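Side-chain contacts in HTH-type transcriptional regulator AscG (Escherichia coli, PDB 3BRQ), which represses the cryptic asc operon as a sequence-specific DNA-binding transcription factor of the LacI family: residues S101-V106 / F268-G273; N129-L134 / K162-Q167; S186-V191 / M216-E221. All coordinates share one frame; numbering follows the deposited sequence.

Interaction 1: S101-V106 / F268-G273; sequences SQPIMV and FMLDGG
Pro103 lays its pyrrolidine ring against the last turn of helix 255-270, where Met269 and Leu270 receive it from two directions. Against Met269 the ring runs alongside, the two side chains sliding past each other in opposite senses, and it is the base of the selenomethionine that does the touching: Pro103 CG stands 3.8 Å from Met269 CB. Farther out, Met269 CG comes within 4.1 Å of Pro103 CB. Its first torsion sets CG opposite the carbonyl carbon (chi1 -60°), and the chain then bends at chi2, so the proline meets the CB-CG portion of the side chain. Leu270 lies across the ring at about a right angle and offers one methyl, Leu270 CD2 being 4.0 Å from Pro103 CG. Two residues on, the selenomethionine Met105 sends its own side chain to the same helix, resting on Ile262, Arg265 and Leu266.

Behind the contact the helix ends in a Schellman motif with Gly272 at positive phi. Phe268 O accepts two backbone hydrogen bonds, from Asp271 N and Gly273 N, which arrive on opposite faces of the carbonyl plane, and the chain folds back until Gly273 CA sits 3.4 Å above the Phe268 ring. Asp271 forms a salt bridge with Arg52. Pro103 is tied by its backbone to Ile81, so the contact joins the start of an inner strand of the N-terminal parallel sheet (104-107, beside 80-84) to the end of a late helix. Between the two segments the joint is wholly aliphatic, resting on shape and partial burial near the surface, with nothing directional in it.

Interaction 2: N129-L134 / K162-Q167; sequences NAVAEL and KDALAQ
Val131 and Ala164 make the apolar heart of this helix pair. Val131 CG1, which lies opposite its own backbone N (chi1 177°), reaches to Ala164 CB at 3.5 Å, tighter than usual for two carbons, with Val131 CB following at 3.7 Å. The same methyl also meets the end of Leu165, whose CD2 is 4.2 Å away. Small residues let the backbones close in: the nearest CA atoms, those of Ala132 and Ala164, are 5.8 Å apart, and the Ala164 methyl comes to 4.2 Å from Ala132 N. Phe128, one turn before the valine, also packs on Ala164 and on the Asp163 and Gln167 side chains.

Polar contacts stay within single helices or lead away from the interface. Gln167 NE2 makes weak bonds to both carboxylate oxygens of Asp163, one turn back, while Glu133 forms a salt bridge with Arg287.

The axes of segments 129-134 and 162-167 approach to 8.7 Å at 39°. Val131 also packs on Ile142 and Val205 of the sheet, and strand 142-145 links the two helices in sequence. Neighbouring helices laid on a largely parallel sheet are typical of the alpha/beta subdomains of the periplasmic-binding-protein-like fold.

Interaction 3: S186-V191 / M216-E221; sequences SGAEGV and MKALHE
Val191 overlaps both Ala218 and Leu219 on the facing helix. Val191 CG1 meets Ala218 CB at 3.6 Å and also touches Leu219, while Val191 CG2 rests on Leu219 CG at 4.1 Å, the valine and leucine side chains crossing nearly at right angles. The Val191 torsion, chi1 139°, is off the staggered positions, and this is the setting in which both neighbours are met. One turn before Val191, Ala188 offers backbone and methyl to Ala218 CB, which lies 3.5 Å from Ala188 O and 4.0 Å from Ala188 CB. With the small Ala218 side chain at the crossing, the CA atoms of Ala188 and Ala218 come within 5.0 Å, and the axes of segments 186-191 and 216-221, inclined at 46°, within 8.0 Å.

Leu219 continues onto Val232 of strand 231-235, and Val191 also touches Ala215 of the facing helix. The outer side is shared with the second subunit: Tyr243 of that subunit packs on Ala188, and its Thr244 O takes a hydrogen bond from Lys217 NZ. Across the helix pair itself the chemistry is apolar; the close approach is consistent with the small alanines at the crossing, and the polar hold lies at the edge, between subunits.

Interaction 1 lies at one end of the chain and interactions 2 and 3 across the chain's centre from it, their centres 38 Å and 46 Å away, as suits the two-lobed core of LacI-type repressors. Both are nested in the long loop that interaction 1 closes, because the chain leaves the first lobe, builds the second, and returns with helix 255-270. Interactions 2 and 3 follow one another in sequence and belong to the same lobe; their centres are 23 Å apart and their nearest atoms about 12 Å, so they do not touch. Each pairs two helices flanking the mixed sheet, yet of the three contacts only interaction 3 is met by the second subunit.

Interaction 1: S101-V106 / F268-G273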
loop_
_atom_site.group_PDB
_atom_site.type_symbol
_atom_site.label_atom_id
_atom_site.label_comp_id
_atom_site.label_asym_id
_atom_site.label_seq_id
_atom_site.Cartn_x
_atom_site.Cartn_y
_atom_site.Cartn_z
ATOM N N SER B 101 16.007 28.919 4.085
ATOM C CA SER B 101 15.044 29.898 4.518
ATOM C C SER B 101 13.599 29.378 4.439
ATOM O O SER B 101 12.726 29.782 5.229
ATOM C CB SER B 101 15.220 31.141 3.669
ATOM O OG SER B 101 14.743 32.238 4.389
ATOM N N GLN B 102 13.344 28.504 3.469
ATOM C CA GLN B 102 11.989 27.975 3.229
ATOM C C GLN B 102 11.571 27.102 4.424
ATOM O O GLN B 102 12.413 26.460 5.052
ATOM C CB GLN B 102 11.942 27.135 1.932
ATOM C CG GLN B 102 12.304 27.836 0.642
ATOM C CD GLN B 102 13.809 27.814 0.356
ATOM O OE1 GLN B 102 14.635 27.824 1.283
ATOM N NE2 GLN B 102 14.172 27.795 -0.932
ATOM N N PRO B 103 10.276 27.067 4.743
ATOM C CA PRO B 103 9.781 26.213 5.797
ATOM C C PRO B 103 10.028 24.734 5.442
ATOM O O PRO B 103 9.527 24.268 4.412
ATOM C CB PRO B 103 8.274 26.497 5.782
ATOM C CG PRO B 103 8.179 27.838 5.177
ATOM C CD PRO B 103 9.171 27.791 4.094
ATOM N N ILE B 104 10.810 24.043 6.264
ATOM C CA ILE B 104 11.081 22.592 6.093
ATOM C C ILE B 104 10.656 21.862 7.353
ATOM O O ILE B 104 11.061 22.237 8.465
ATOM C CB ILE B 104 12.566 22.258 5.776
ATOM C CG1 ILE B 104 12.998 22.975 4.505
ATOM C CG2 ILE B 104 12.779 20.693 5.626
ATOM C CD1 ILE B 104 14.479 22.936 4.248
HETATM N N MSE B 105 9.806 20.854 7.207
HETATM C CA MSE B 105 9.409 20.081 8.369
HETATM C C MSE B 105 9.664 18.595 8.164
HETATM O O MSE B 105 9.623 18.131 7.018
HETATM C CB MSE B 105 7.934 20.361 8.697
HETATM C CG MSE B 105 7.807 21.757 9.396
HETATM SE SE MSE B 105 6.045 22.150 10.037
HETATM C CE MSE B 105 5.879 20.979 11.539
ATOM N N VAL B 106 9.853 17.862 9.266
ATOM C CA VAL B 106 10.204 16.438 9.237
ATOM C C VAL B 106 9.071 15.630 9.868
ATOM O O VAL B 106 8.513 16.019 10.881
ATOM C CB VAL B 106 11.597 16.147 9.946
ATOM C CG1 VAL B 106 11.522 16.484 11.392
ATOM C CG2 VAL B 106 12.021 14.671 9.797
ATOM N N PHE B 268 0.327 26.891 7.056
ATOM C CA PHE B 268 0.347 27.992 8.039
ATOM C C PHE B 268 1.589 28.886 7.859
ATOM O O PHE B 268 1.454 30.116 7.745
ATOM C CB PHE B 268 0.212 27.464 9.491
ATOM C CG PHE B 268 0.010 28.559 10.536
ATOM C CD1 PHE B 268 -0.803 29.660 10.274
ATOM C CD2 PHE B 268 0.672 28.497 11.764
ATOM C CE1 PHE B 268 -0.986 30.696 11.234
ATOM C CE2 PHE B 268 0.499 29.514 12.732
ATOM C CZ PHE B 268 -0.343 30.609 12.458
HETATM N N MSE B 269 2.785 28.286 7.799
HETATM C CA MSE B 269 4.056 29.065 7.637
HETATM C C MSE B 269 4.042 29.949 6.369
HETATM O O MSE B 269 4.387 31.135 6.395
HETATM C CB MSE B 269 5.282 28.140 7.552
HETATM C CG MSE B 269 5.537 27.253 8.732
HETATM SE SE MSE B 269 5.342 28.190 10.377
HETATM C CE MSE B 269 4.667 26.653 11.408
ATOM N N LEU B 270 3.592 29.351 5.272
ATOM C CA LEU B 270 3.442 30.050 3.997
ATOM C C LEU B 270 2.457 31.206 4.059
ATOM O O LEU B 270 2.565 32.137 3.239
ATOM C CB LEU B 270 3.042 29.076 2.895
ATOM C CG LEU B 270 4.109 28.001 2.595
ATOM C CD1 LEU B 270 3.690 27.159 1.390
ATOM C CD2 LEU B 270 5.477 28.590 2.360
ATOM N N ASP B 271 1.515 31.159 5.014
ATOM C CA ASP B 271 0.546 32.263 5.245
ATOM C C ASP B 271 1.001 33.248 6.309
ATOM O O ASP B 271 0.252 34.126 6.712
ATOM C CB ASP B 271 -0.826 31.718 5.664
ATOM C CG ASP B 271 -1.573 31.035 4.514
ATOM O OD1 ASP B 271 -1.229 31.271 3.324
ATOM O OD2 ASP B 271 -2.504 30.246 4.808
ATOM N N GLY B 272 2.201 33.092 6.821
ATOM C CA GLY B 272 2.707 34.082 7.753
ATOM C C GLY B 272 2.751 33.562 9.171
ATOM O O GLY B 272 3.131 34.288 10.072
ATOM N N GLY B 273 2.428 32.280 9.350
ATOM C CA GLY B 273 2.431 31.647 10.655
ATOM C C GLY B 273 3.822 31.503 11.201
ATOM O O GLY B 273 4.798 31.829 10.519
#

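Interaction 2: N129-L134 / K162-Q167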
loop_
_atom_site.group_PDB
_atom_site.type_symbol
_atom_site.label_atom_id
_atom_site.label_comp_id
_atom_site.label_asym_id
_atom_site.label_seq_id
_atom_site.Cartn_x
_atom_site.Cartn_y
_atom_site.Cartn_z
ATOM N N ASN B 129 3.888 -0.032 25.197
ATOM C CA ASN B 129 2.484 -0.165 25.650
ATOM C C ASN B 129 1.813 -1.452 25.250
ATOM O O ASN B 129 1.103 -2.023 26.051
ATOM C CB ASN B 129 1.608 0.983 25.146
ATOM C CG ASN B 129 1.923 2.274 25.781
ATOM O OD1 ASN B 129 2.656 2.375 26.779
ATOM N ND2 ASN B 129 1.391 3.304 25.189
ATOM N N ALA B 130 2.038 -1.912 24.017
ATOM C CA ALA B 130 1.457 -3.190 23.539
ATOM C C ALA B 130 2.063 -4.397 24.288
ATOM O O ALA B 130 1.355 -5.247 24.812
ATOM C CB ALA B 130 1.626 -3.306 21.995
ATOM N N VAL B 131 3.381 -4.409 24.434
ATOM C CA VAL B 131 4.055 -5.441 25.194
ATOM C C VAL B 131 3.621 -5.440 26.685
ATOM O O VAL B 131 3.371 -6.519 27.256
ATOM C CB VAL B 131 5.612 -5.366 25.037
ATOM C CG1 VAL B 131 6.356 -6.431 25.922
ATOM C CG2 VAL B 131 6.018 -5.490 23.551
ATOM N N ALA B 132 3.521 -4.264 27.296
ATOM C CA ALA B 132 3.133 -4.141 28.722
ATOM C C ALA B 132 1.729 -4.689 28.937
ATOM O O ALA B 132 1.443 -5.297 29.969
ATOM C CB ALA B 132 3.222 -2.695 29.208
ATOM N N GLU B 133 0.884 -4.513 27.938
ATOM C CA GLU B 133 -0.463 -5.047 27.957
ATOM C C GLU B 133 -0.461 -6.567 27.939
ATOM O O GLU B 133 -1.262 -7.208 28.649
ATOM C CB GLU B 133 -1.250 -4.511 26.778
ATOM C CG GLU B 133 -2.728 -4.957 26.789
ATOM C CD GLU B 133 -3.656 -4.048 26.021
ATOM O OE1 GLU B 133 -4.793 -4.509 25.706
ATOM O OE2 GLU B 133 -3.282 -2.878 25.744
ATOM N N LEU B 134 0.443 -7.157 27.140
ATOM C CA LEU B 134 0.600 -8.587 27.152
ATOM C C LEU B 134 1.084 -9.038 28.500
ATOM O O LEU B 134 0.515 -9.984 29.046
ATOM C CB LEU B 134 1.563 -9.089 26.038
ATOM C CG LEU B 134 1.127 -8.867 24.605
ATOM C CD1 LEU B 134 2.262 -9.198 23.579
ATOM C CD2 LEU B 134 -0.125 -9.633 24.246
ATOM N N LYS B 162 12.194 -4.422 24.373
ATOM C CA LYS B 162 13.215 -4.744 25.393
ATOM C C LYS B 162 12.942 -3.945 26.673
ATOM O O LYS B 162 13.080 -4.478 27.792
ATOM C CB LYS B 162 14.624 -4.404 24.878
ATOM C CG LYS B 162 15.016 -5.250 23.629
ATOM C CD LYS B 162 16.349 -4.806 23.062
ATOM C CE LYS B 162 17.041 -5.897 22.223
ATOM N NZ LYS B 162 18.194 -5.266 21.463
ATOM N N ASP B 163 12.544 -2.678 26.520
ATOM C CA ASP B 163 12.260 -1.834 27.736
ATOM C C ASP B 163 11.083 -2.364 28.559
ATOM O O ASP B 163 11.151 -2.361 29.781
ATOM C CB ASP B 163 12.053 -0.362 27.357
ATOM C CG ASP B 163 12.126 0.617 28.590
ATOM O OD1 ASP B 163 12.866 0.379 29.591
ATOM O OD2 ASP B 163 11.452 1.665 28.515
ATOM N N ALA B 164 9.998 -2.779 27.898
ATOM C CA ALA B 164 8.846 -3.388 28.562
ATOM C C ALA B 164 9.198 -4.664 29.327
ATOM O O ALA B 164 8.802 -4.802 30.500
ATOM C CB ALA B 164 7.674 -3.637 27.556
ATOM N N LEU B 165 9.987 -5.560 28.723
ATOM C CA LEU B 165 10.500 -6.698 29.485
ATOM C C LEU B 165 11.331 -6.256 30.700
ATOM O O LEU B 165 11.117 -6.733 31.812
ATOM C CB LEU B 165 11.410 -7.580 28.644
ATOM C CG LEU B 165 10.907 -8.243 27.381
ATOM C CD1 LEU B 165 11.872 -9.363 26.962
ATOM C CD2 LEU B 165 9.491 -8.739 27.539
ATOM N N ALA B 166 12.292 -5.383 30.478
ATOM C CA ALA B 166 13.261 -5.081 31.564
ATOM C C ALA B 166 12.521 -4.385 32.750
ATOM O O ALA B 166 12.765 -4.716 33.946
ATOM C CB ALA B 166 14.385 -4.202 31.047
ATOM N N GLN B 167 11.629 -3.450 32.412
ATOM C CA GLN B 167 10.798 -2.761 33.417
ATOM C C GLN B 167 9.842 -3.670 34.193
ATOM O O GLN B 167 9.450 -3.331 35.299
ATOM C CB GLN B 167 10.024 -1.595 32.802
ATOM C CG GLN B 167 10.870 -0.354 32.523
ATOM C CD GLN B 167 10.017 0.904 32.359
ATOM O OE1 GLN B 167 9.072 1.144 33.130
ATOM N NE2 GLN B 167 10.355 1.726 31.354
#

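Interaction 3: S186-V191 / M216-E221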
loop_
_atom_site.group_PDB
_atom_site.type_symbol
_atom_site.label_atom_id
_atom_site.label_comp_id
_atom_site.label_asym_id
_atom_site.label_seq_id
_atom_site.Cartn_x
_atom_site.Cartn_y
_atom_site.Cartn_z
ATOM N N SER B 186 8.528 -13.102 5.436
ATOM C CA SER B 186 9.530 -12.976 6.479
ATOM C C SER B 186 8.832 -13.247 7.810
ATOM O O SER B 186 9.478 -13.663 8.789
ATOM C CB SER B 186 10.216 -11.587 6.459
ATOM O OG SER B 186 9.251 -10.577 6.685
ATOM N N GLY B 187 7.528 -12.984 7.873
ATOM C CA GLY B 187 6.741 -13.311 9.073
ATOM C C GLY B 187 6.619 -14.818 9.277
ATOM O O GLY B 187 6.829 -15.351 10.383
ATOM N N ALA B 188 6.246 -15.526 8.206
ATOM C CA ALA B 188 6.053 -16.971 8.292
ATOM C C ALA B 188 7.409 -17.645 8.648
ATOM O O ALA B 188 7.476 -18.590 9.453
ATOM C CB ALA B 188 5.500 -17.508 6.938
ATOM N N GLU B 189 8.469 -17.157 8.027
ATOM C CA GLU B 189 9.807 -17.759 8.156
ATOM C C GLU B 189 10.366 -17.457 9.533
ATOM O O GLU B 189 11.147 -18.252 10.080
ATOM C CB GLU B 189 10.730 -17.168 7.065
ATOM C CG GLU B 189 10.588 -17.861 5.701
ATOM C CD GLU B 189 11.044 -17.027 4.470
ATOM O OE1 GLU B 189 11.938 -16.179 4.585
ATOM O OE2 GLU B 189 10.468 -17.210 3.349
ATOM N N GLY B 190 10.019 -16.273 10.049
ATOM C CA GLY B 190 10.462 -15.809 11.392
ATOM C C GLY B 190 9.831 -16.710 12.402
ATOM O O GLY B 190 10.512 -17.219 13.284
ATOM N N VAL B 191 8.544 -17.036 12.193
ATOM C CA VAL B 191 7.877 -17.940 13.133
ATOM C C VAL B 191 8.397 -19.367 13.063
ATOM O O VAL B 191 8.613 -19.987 14.107
ATOM C CB VAL B 191 6.323 -17.950 12.983
ATOM C CG1 VAL B 191 5.815 -19.332 13.094
ATOM C CG2 VAL B 191 5.710 -17.197 14.171
HETATM N N MSE B 216 0.808 -15.754 11.814
HETATM C CA MSE B 216 -0.405 -16.525 12.036
HETATM C C MSE B 216 -0.558 -17.701 11.037
HETATM O O MSE B 216 -1.114 -18.755 11.386
HETATM C CB MSE B 216 -1.648 -15.643 11.979
HETATM C CG MSE B 216 -1.796 -14.778 13.178
HETATM SE SE MSE B 216 -3.393 -13.777 13.350
HETATM C CE MSE B 216 -3.580 -13.039 11.566
ATOM N N LYS B 217 -0.056 -17.553 9.822
ATOM C CA LYS B 217 -0.227 -18.637 8.820
ATOM C C LYS B 217 0.685 -19.806 9.205
ATOM O O LYS B 217 0.286 -20.959 9.290
ATOM C CB LYS B 217 0.045 -18.130 7.378
ATOM C CG LYS B 217 -0.003 -19.200 6.291
ATOM C CD LYS B 217 -1.441 -19.577 5.947
ATOM C CE LYS B 217 -1.518 -20.601 4.827
ATOM N NZ LYS B 217 -2.972 -20.986 4.606
ATOM N N ALA B 218 1.913 -19.479 9.522
ATOM C CA ALA B 218 2.894 -20.523 9.819
ATOM C C ALA B 218 2.491 -21.228 11.128
ATOM O O ALA B 218 2.675 -22.449 11.272
ATOM C CB ALA B 218 4.283 -19.927 9.864
ATOM N N LEU B 219 1.879 -20.478 12.038
ATOM C CA LEU B 219 1.453 -21.031 13.301
ATOM C C LEU B 219 0.273 -22.004 13.082
ATOM O O LEU B 219 0.268 -23.121 13.609
ATOM C CB LEU B 219 1.086 -19.903 14.303
ATOM C CG LEU B 219 2.206 -19.084 14.964
ATOM C CD1 LEU B 219 1.629 -17.863 15.666
ATOM C CD2 LEU B 219 2.969 -19.965 15.963
ATOM N N HIS B 220 -0.720 -21.564 12.308
ATOM C CA HIS B 220 -1.848 -22.400 11.920
ATOM C C HIS B 220 -1.390 -23.663 11.208
ATOM O O HIS B 220 -1.928 -24.749 11.463
ATOM C CB HIS B 220 -2.738 -21.618 10.976
ATOM C CG HIS B 220 -4.037 -22.281 10.675
ATOM N ND1 HIS B 220 -4.296 -22.904 9.474
ATOM C CD2 HIS B 220 -5.175 -22.370 11.401
ATOM C CE1 HIS B 220 -5.533 -23.368 9.480
ATOM N NE2 HIS B 220 -6.089 -23.059 10.638
ATOM N N GLU B 221 -0.410 -23.530 10.316
ATOM C CA GLU B 221 0.163 -24.675 9.606
ATOM C C GLU B 221 0.898 -25.631 10.548
ATOM O O GLU B 221 0.940 -26.828 10.312
ATOM C CB GLU B 221 1.127 -24.217 8.525
ATOM C CG GLU B 221 0.482 -23.712 7.239
ATOM C CD GLU B 221 1.522 -23.266 6.213
ATOM O OE1 GLU B 221 2.713 -23.059 6.597
ATOM O OE2 GLU B 221 1.162 -23.122 5.031
#